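Local coordinates for protein VP1 (Polyomavirus HPyV7, PDB 4PCH) that forms, as the jelly-roll part of the major capsid protein, the pentameric building block of the virus shell and probably helps it attach to host cells, at residues V7-V13 and R267-K272; A122-P127 and S224-T228; I131-P137 and P149-A155. All blocks are in the same frame, centred on the assembly; numbering follows the deposited sequence.

Contact 1: V7-V13 and R267-K272; sequences VEVLDTV and RQRRIK
The bent side chain of R269 slides its guanidinium between V9 and T12: T12 CG2 lies over one face, 3.5 Å from R269 NE, and V9 CG1 over the opposite one, 3.7 Å from R269 NH2. Turns at chi2 (74°) and chi3 (81°) bring the end of the arginine back over segment 7-13, and its NH2 then gives a fairly straight bond of 2.9 Å to L10 O, which sits at the guanidinium edge in its plane. T12 CG2 also covers a face of the R267 guanidinium, so one methyl spaces two arginines, both of which form salt bridges to E84 on the strand 79-93. The two segments are antiparallel strands at the two ends of the modelled jelly-roll chain, and a beta bulge shifts their register between V9–I271 and T12–R269. At the bulge L10 and D11 lie opposite R270: L10 N donates to R270 O, and R270 N to D11 O at a longer 3.2 Å; past it V13 N donates to Q268 O. Near the chain ends E8 and K272 exchange two backbone bonds, and their side chains extend alongside one another in the same direction, with E8 OE1 4.1 Å from K272 NZ, beyond salt-bridge range. V13 CG2 rests on Q268 CB at 3.7 Å, and a water joins V13 O to Q268 N.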
# COMPACT_ATOMS: atom_id res chain seq x y z
N VAL B 7 24.02 17.45 28.89
CA VAL B 7 25.26 17.30 28.08
C VAL B 7 25.21 18.19 26.84
O VAL B 7 24.29 18.08 26.03
CB VAL B 7 25.52 15.83 27.68
CG1 VAL B 7 26.42 15.72 26.44
CG2 VAL B 7 26.15 15.08 28.84
N GLU B 8 26.19 19.08 26.72
CA GLU B 8 26.34 19.92 25.54
C GLU B 8 27.17 19.18 24.47
O GLU B 8 28.28 18.69 24.72
CB GLU B 8 26.98 21.25 25.92
CG GLU B 8 27.11 22.23 24.75
CD GLU B 8 27.86 23.50 25.11
OE1 GLU B 8 28.43 23.60 26.22
OE2 GLU B 8 27.89 24.40 24.25
N VAL B 9 26.60 19.10 23.27
CA VAL B 9 27.26 18.43 22.16
C VAL B 9 28.05 19.47 21.38
O VAL B 9 27.51 20.49 20.96
CB VAL B 9 26.20 17.75 21.26
CG1 VAL B 9 26.87 17.02 20.12
CG2 VAL B 9 25.34 16.80 22.08
N LEU B 10 29.35 19.21 21.20
CA LEU B 10 30.22 20.14 20.50
C LEU B 10 30.36 19.63 19.08
O LEU B 10 29.40 19.06 18.54
CB LEU B 10 31.57 20.27 21.21
CG LEU B 10 31.51 20.76 22.66
CD1 LEU B 10 32.93 20.96 23.17
CD2 LEU B 10 30.69 22.05 22.80
N ASP B 11 31.54 19.81 18.47
CA ASP B 11 31.71 19.47 17.07
C ASP B 11 32.17 18.04 16.87
O ASP B 11 32.78 17.43 17.75
CB ASP B 11 32.72 20.42 16.39
CG ASP B 11 32.18 21.84 16.22
OD1 ASP B 11 30.95 22.04 16.20
OD2 ASP B 11 33.00 22.76 16.10
N THR B 12 31.85 17.50 15.69
CA THR B 12 32.43 16.24 15.30
C THR B 12 33.94 16.43 15.18
O THR B 12 34.44 17.53 14.89
CB THR B 12 31.86 15.70 13.97
OG1 THR B 12 32.04 16.66 12.94
CG2 THR B 12 30.37 15.37 14.10
N VAL B 13 34.65 15.34 15.44
CA VAL B 13 36.09 15.29 15.26
C VAL B 13 36.34 15.15 13.75
O VAL B 13 35.62 14.41 13.08
CB VAL B 13 36.67 14.09 16.03
CG1 VAL B 13 38.15 13.95 15.80
CG2 VAL B 13 36.38 14.23 17.52
N ARG B 267 31.17 7.88 14.05
CA ARG B 267 32.23 8.89 13.96
C ARG B 267 32.48 9.38 15.38
O ARG B 267 31.81 8.96 16.32
CB ARG B 267 31.83 10.06 13.03
CG ARG B 267 30.64 10.86 13.54
CD ARG B 267 29.99 11.71 12.46
NE ARG B 267 28.77 12.33 12.97
CZ ARG B 267 27.77 12.78 12.21
NH1 ARG B 267 27.86 12.75 10.88
NH2 ARG B 267 26.69 13.29 12.80
N GLN B 268 33.47 10.24 15.56
CA GLN B 268 33.76 10.77 16.88
C GLN B 268 33.17 12.15 17.07
O GLN B 268 33.21 12.99 16.17
CB GLN B 268 35.25 10.77 17.12
CG GLN B 268 35.82 9.36 17.17
CD GLN B 268 37.31 9.31 17.44
OE1 GLN B 268 37.98 10.32 17.70
NE2 GLN B 268 37.85 8.09 17.42
N ARG B 269 32.70 12.41 18.29
CA ARG B 269 32.04 13.66 18.65
C ARG B 269 32.57 14.09 20.01
O ARG B 269 32.64 13.26 20.93
CB ARG B 269 30.53 13.43 18.71
CG ARG B 269 29.67 14.61 19.15
CD ARG B 269 29.55 15.69 18.11
NE ARG B 269 28.53 15.34 17.12
CZ ARG B 269 27.77 16.20 16.45
NH1 ARG B 269 26.89 15.73 15.58
NH2 ARG B 269 27.88 17.50 16.63
N ARG B 270 32.95 15.35 20.15
CA ARG B 270 33.29 15.89 21.48
C ARG B 270 32.01 16.39 22.18
O ARG B 270 31.10 16.97 21.56
CB ARG B 270 34.41 16.97 21.42
CG ARG B 270 35.27 16.94 22.71
CD ARG B 270 36.46 17.90 22.78
NE ARG B 270 37.75 17.31 22.40
CZ ARG B 270 38.54 16.52 23.16
NH1 ARG B 270 39.69 16.10 22.64
NH2 ARG B 270 38.21 16.13 24.40
N ILE B 271 31.89 16.06 23.46
CA ILE B 271 30.76 16.50 24.28
C ILE B 271 31.32 17.18 25.55
O ILE B 271 32.45 16.91 25.98
CB ILE B 271 29.79 15.35 24.60
CG1 ILE B 271 30.47 14.27 25.44
CG2 ILE B 271 29.24 14.72 23.31
CD1 ILE B 271 29.62 13.07 25.78
N LYS B 272 30.53 18.09 26.12
CA LYS B 272 30.96 18.93 27.24
C LYS B 272 29.89 18.99 28.32
O LYS B 272 28.70 18.79 28.02
CB LYS B 272 31.22 20.37 26.73
CG LYS B 272 31.75 21.34 27.78
CD LYS B 272 31.94 22.74 27.19
CE LYS B 272 32.38 23.74 28.25
NZ LYS B 272 31.77 25.08 28.03
O HOH W 1 34.95 11.74 13.56

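Contact 2: A122-P127 and S224-T228; sequences ACGGGP and SVYLT
Strands 122-124 and 224-228 run antiparallel, their short axes 165° apart, with A122–T228 and G124–Y226 as hydrogen-bonded pairs and C123–L227 as the non-hydrogen-bonded pair between them. Y226 dominates the side-chain contact. Its CG stands anti to the carbonyl carbon (chi1 -69°), and the ring lies beneath the turn that leaves the first strand: G126 CA sits 3.4 Å from the ring centroid, almost on the normal, a CH-pi contact over the face. P127 runs alongside, its CD 3.6 Å from Y226 CE2. On the sheet face of C123 and L227, C123 SG touches V225 CG2 at 3.7 Å and L227 CD2 at 3.9 Å; F262 and V264 of strand 253-271 pack on L227, consistent with this face looking into the core between the jelly-roll sheets. Beyond the last bridge the strands part, and a water donates to both G125 O (2.8 Å) and S224 O (2.7 Å). The contact thus changes character along its length: hydrogen bonds between peptide groups hold the paired strands, and where the chain turns away, the backbone of G126, with no side chain, can lie close on the aromatic face while water satisfies the separated carbonyls.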
# COMPACT_ATOMS: atom_id res chain seq x y z
N ALA B 122 15.68 -1.22 17.21
CA ALA B 122 16.20 -0.09 18.00
C ALA B 122 17.71 -0.11 18.03
O ALA B 122 18.35 -1.17 17.99
CB ALA B 122 15.62 -0.05 19.41
N CYS B 123 18.27 1.10 18.09
CA CYS B 123 19.69 1.35 18.22
C CYS B 123 19.91 2.50 19.18
O CYS B 123 19.36 3.60 19.00
CB CYS B 123 20.27 1.69 16.84
SG CYS B 123 22.04 2.06 16.86
N GLY B 124 20.72 2.28 20.21
CA GLY B 124 20.92 3.29 21.23
C GLY B 124 22.24 3.16 21.98
O GLY B 124 23.02 2.24 21.76
N GLY B 125 22.46 4.12 22.88
CA GLY B 125 23.65 4.17 23.69
C GLY B 125 23.50 3.44 25.02
O GLY B 125 24.42 3.45 25.84
N GLY B 126 22.34 2.83 25.23
CA GLY B 126 22.08 1.97 26.39
C GLY B 126 20.84 1.17 26.05
O GLY B 126 20.31 1.28 24.94
N PRO B 127 20.36 0.35 26.99
CA PRO B 127 19.21 -0.51 26.66
C PRO B 127 17.94 0.25 26.40
O PRO B 127 17.74 1.34 26.91
CB PRO B 127 19.04 -1.41 27.91
CG PRO B 127 20.11 -1.05 28.84
CD PRO B 127 20.97 0.05 28.29
N SER B 224 29.85 1.18 23.99
CA SER B 224 29.16 0.13 23.26
C SER B 224 27.93 0.71 22.61
O SER B 224 27.43 1.74 23.04
CB SER B 224 28.67 -0.97 24.21
OG SER B 224 29.70 -1.61 24.90
N VAL B 225 27.44 0.00 21.60
CA VAL B 225 26.15 0.32 20.97
C VAL B 225 25.18 -0.82 21.29
O VAL B 225 25.57 -1.99 21.31
CB VAL B 225 26.30 0.60 19.46
CG1 VAL B 225 26.83 -0.59 18.70
CG2 VAL B 225 24.97 1.05 18.86
N TYR B 226 23.93 -0.45 21.55
CA TYR B 226 22.91 -1.36 22.05
C TYR B 226 21.91 -1.52 20.93
O TYR B 226 21.38 -0.50 20.43
CB TYR B 226 22.22 -0.78 23.29
CG TYR B 226 23.14 -0.73 24.51
CD1 TYR B 226 24.20 0.14 24.53
CD2 TYR B 226 22.95 -1.57 25.60
CE1 TYR B 226 25.07 0.18 25.61
CE2 TYR B 226 23.79 -1.53 26.68
CZ TYR B 226 24.87 -0.66 26.68
OH TYR B 226 25.74 -0.59 27.73
N LEU B 227 21.72 -2.76 20.49
CA LEU B 227 20.77 -3.13 19.43
C LEU B 227 19.67 -3.96 20.01
O LEU B 227 19.93 -4.84 20.83
CB LEU B 227 21.49 -3.92 18.34
CG LEU B 227 22.66 -3.17 17.68
CD1 LEU B 227 23.37 -4.09 16.71
CD2 LEU B 227 22.20 -1.87 17.02
N THR B 228 18.44 -3.72 19.55
CA THR B 228 17.27 -4.47 20.02
C THR B 228 16.41 -4.76 18.80
O THR B 228 16.31 -3.92 17.91
CB THR B 228 16.47 -3.69 21.08
OG1 THR B 228 17.34 -3.19 22.10
CG2 THR B 228 15.41 -4.58 21.76
O HOH W 2 27.05 3.57 25.01

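Contact 3: I131-P137 and P149-A155; sequences IGINPDP and PGNSDVA
An Asx turn at N134 shapes this loop-to-loop contact, part of the connections outside the jelly-roll sheets, at the end of strand 129-132, the middle strand of a small three-stranded antiparallel sheet, where the chain packs on loop 149-155 beside a second subunit of the pentamer. N134 OD1 accepts from D136 N at 2.8 Å; with CG anti to the backbone N (chi1 -174°), the amide reaches forward along its own chain. The other end of that amide, ND2, donates to L140 O and to a water that in turn donates to G150 O, so both amide atoms are engaged. A single direct hydrogen bond joins the segments, N134 N to S152 O at 2.9 Å, bent to 144° at the hydrogen. The same S152 carbonyl also receives a CA-H...O contact from I133 CA, 3.3 Å away. I133 follows the loop with both branches: CG2 approaches the carbonyls of S152 and D153, while CD1 comes to 3.3 Å from V154 O and lies near A155. I133 also packs on Y258 of the second subunit. P149 CB packs against I133 N at 3.6 Å, and the P137 ring meets the loop with CG close to N151 O and CD against D153 CB. D153 also looks across the subunit boundary, its O accepting from S42 OG of the second subunit. Water bridges acceptors on the two segments: one molecule donates to G132 O and P149 O and accepts a longer bond from S152 N, and another links P135 O to D153 OD2. Within the loop, S152 OG reaches ahead to donate to V154 O at 2.6 Å, in the carbonyl plane and on a lone pair.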
# COMPACT_ATOMS: atom_id res chain seq x y z
N ILE B 131 7.64 0.07 28.29
CA ILE B 131 6.52 0.14 29.20
C ILE B 131 5.84 -1.24 29.24
O ILE B 131 5.62 -1.87 28.18
CB ILE B 131 5.49 1.20 28.78
CG1 ILE B 131 6.14 2.55 28.53
CG2 ILE B 131 4.40 1.32 29.83
CD1 ILE B 131 5.18 3.57 27.97
N GLY B 132 5.57 -1.72 30.44
CA GLY B 132 4.87 -3.00 30.62
C GLY B 132 3.37 -2.81 30.54
O GLY B 132 2.83 -1.99 31.27
N ILE B 133 2.70 -3.52 29.63
CA ILE B 133 1.25 -3.42 29.50
C ILE B 133 0.68 -4.80 29.36
O ILE B 133 1.11 -5.56 28.50
CB ILE B 133 0.83 -2.64 28.22
CG1 ILE B 133 1.40 -1.23 28.26
CG2 ILE B 133 -0.69 -2.64 28.10
CD1 ILE B 133 0.71 -0.32 29.23
N ASN B 134 -0.26 -5.14 30.23
CA ASN B 134 -1.04 -6.37 30.04
C ASN B 134 -2.37 -5.92 29.41
O ASN B 134 -3.11 -5.18 30.04
CB ASN B 134 -1.27 -7.09 31.36
CG ASN B 134 -1.97 -8.44 31.16
OD1 ASN B 134 -2.76 -8.60 30.24
ND2 ASN B 134 -1.65 -9.41 32.01
N PRO B 135 -2.66 -6.38 28.16
CA PRO B 135 -3.89 -5.94 27.49
C PRO B 135 -5.14 -6.40 28.19
O PRO B 135 -6.21 -5.81 27.98
CB PRO B 135 -3.76 -6.55 26.08
CG PRO B 135 -2.89 -7.74 26.26
CD PRO B 135 -1.88 -7.29 27.30
N ASP B 136 -5.04 -7.42 29.05
CA ASP B 136 -6.18 -7.82 29.85
C ASP B 136 -5.69 -8.37 31.18
O ASP B 136 -5.45 -9.57 31.32
CB ASP B 136 -7.03 -8.87 29.12
CG ASP B 136 -8.32 -9.19 29.87
OD1 ASP B 136 -8.43 -8.94 31.09
OD2 ASP B 136 -9.26 -9.73 29.26
N PRO B 137 -5.46 -7.46 32.14
CA PRO B 137 -4.82 -7.80 33.41
C PRO B 137 -5.54 -8.90 34.19
O PRO B 137 -4.90 -9.64 34.94
CB PRO B 137 -4.86 -6.47 34.18
CG PRO B 137 -4.94 -5.41 33.12
CD PRO B 137 -5.81 -6.03 32.07
N PRO B 149 4.71 -7.82 33.01
CA PRO B 149 4.52 -6.39 32.77
C PRO B 149 3.77 -5.64 33.84
O PRO B 149 3.58 -4.43 33.67
CB PRO B 149 3.65 -6.39 31.51
CG PRO B 149 2.76 -7.55 31.72
CD PRO B 149 3.70 -8.60 32.27
N GLY B 150 3.31 -6.32 34.89
CA GLY B 150 2.46 -5.68 35.89
C GLY B 150 1.02 -5.63 35.42
O GLY B 150 0.63 -6.38 34.52
N ASN B 151 0.23 -4.73 36.00
CA ASN B 151 -1.22 -4.84 35.92
C ASN B 151 -1.92 -3.71 35.20
O ASN B 151 -3.16 -3.59 35.32
CB ASN B 151 -1.81 -4.96 37.31
CG ASN B 151 -1.32 -6.19 38.04
OD1 ASN B 151 -1.15 -7.27 37.44
ND2 ASN B 151 -1.12 -6.05 39.34
N SER B 152 -1.18 -2.88 34.48
CA SER B 152 -1.80 -1.79 33.74
C SER B 152 -2.08 -2.19 32.30
O SER B 152 -1.20 -2.75 31.61
CB SER B 152 -0.93 -0.54 33.72
OG SER B 152 -1.73 0.52 33.19
N ASP B 153 -3.30 -1.86 31.84
CA ASP B 153 -3.65 -2.01 30.42
C ASP B 153 -3.52 -0.70 29.63
O ASP B 153 -3.79 -0.66 28.43
CB ASP B 153 -5.09 -2.59 30.27
CG ASP B 153 -6.16 -1.60 30.68
OD1 ASP B 153 -5.92 -0.76 31.55
OD2 ASP B 153 -7.28 -1.70 30.17
N VAL B 154 -3.06 0.36 30.30
CA VAL B 154 -2.85 1.64 29.63
C VAL B 154 -1.47 2.16 30.01
O VAL B 154 -0.95 1.87 31.10
CB VAL B 154 -3.90 2.69 29.98
CG1 VAL B 154 -5.25 2.30 29.37
CG2 VAL B 154 -4.04 2.88 31.48
N ALA B 155 -0.95 3.01 29.14
CA ALA B 155 0.38 3.58 29.28
C ALA B 155 0.38 4.82 30.16
O ALA B 155 0.88 5.90 29.76
CB ALA B 155 0.94 3.87 27.90
O HOH W 3 1.90 -2.42 33.84
O HOH W 4 0.26 -9.10 34.18
O HOH W 5 -8.21 -4.18 29.08

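Overall arrangement
Contacts 1 and 2 both belong to the jelly roll, joined through the neighbouring strands 224-236 and 253-271, but probably lie in different sheets, their nearest atoms about 10 Å apart. Contact 2 is buried, held by regular strand pairing with an apolar layer and an aromatic ring; contact 1, out at the chain ends, is partly exposed, and its pairing is bulged and rich in charged side chains. Contact 3 is buried too, but among loops covered partly by a second subunit, and it relies more on bridging waters than on direct bonds. It continues the chain from contact 2, their centres about 24 Å apart, and both nest within the span closed by contact 1.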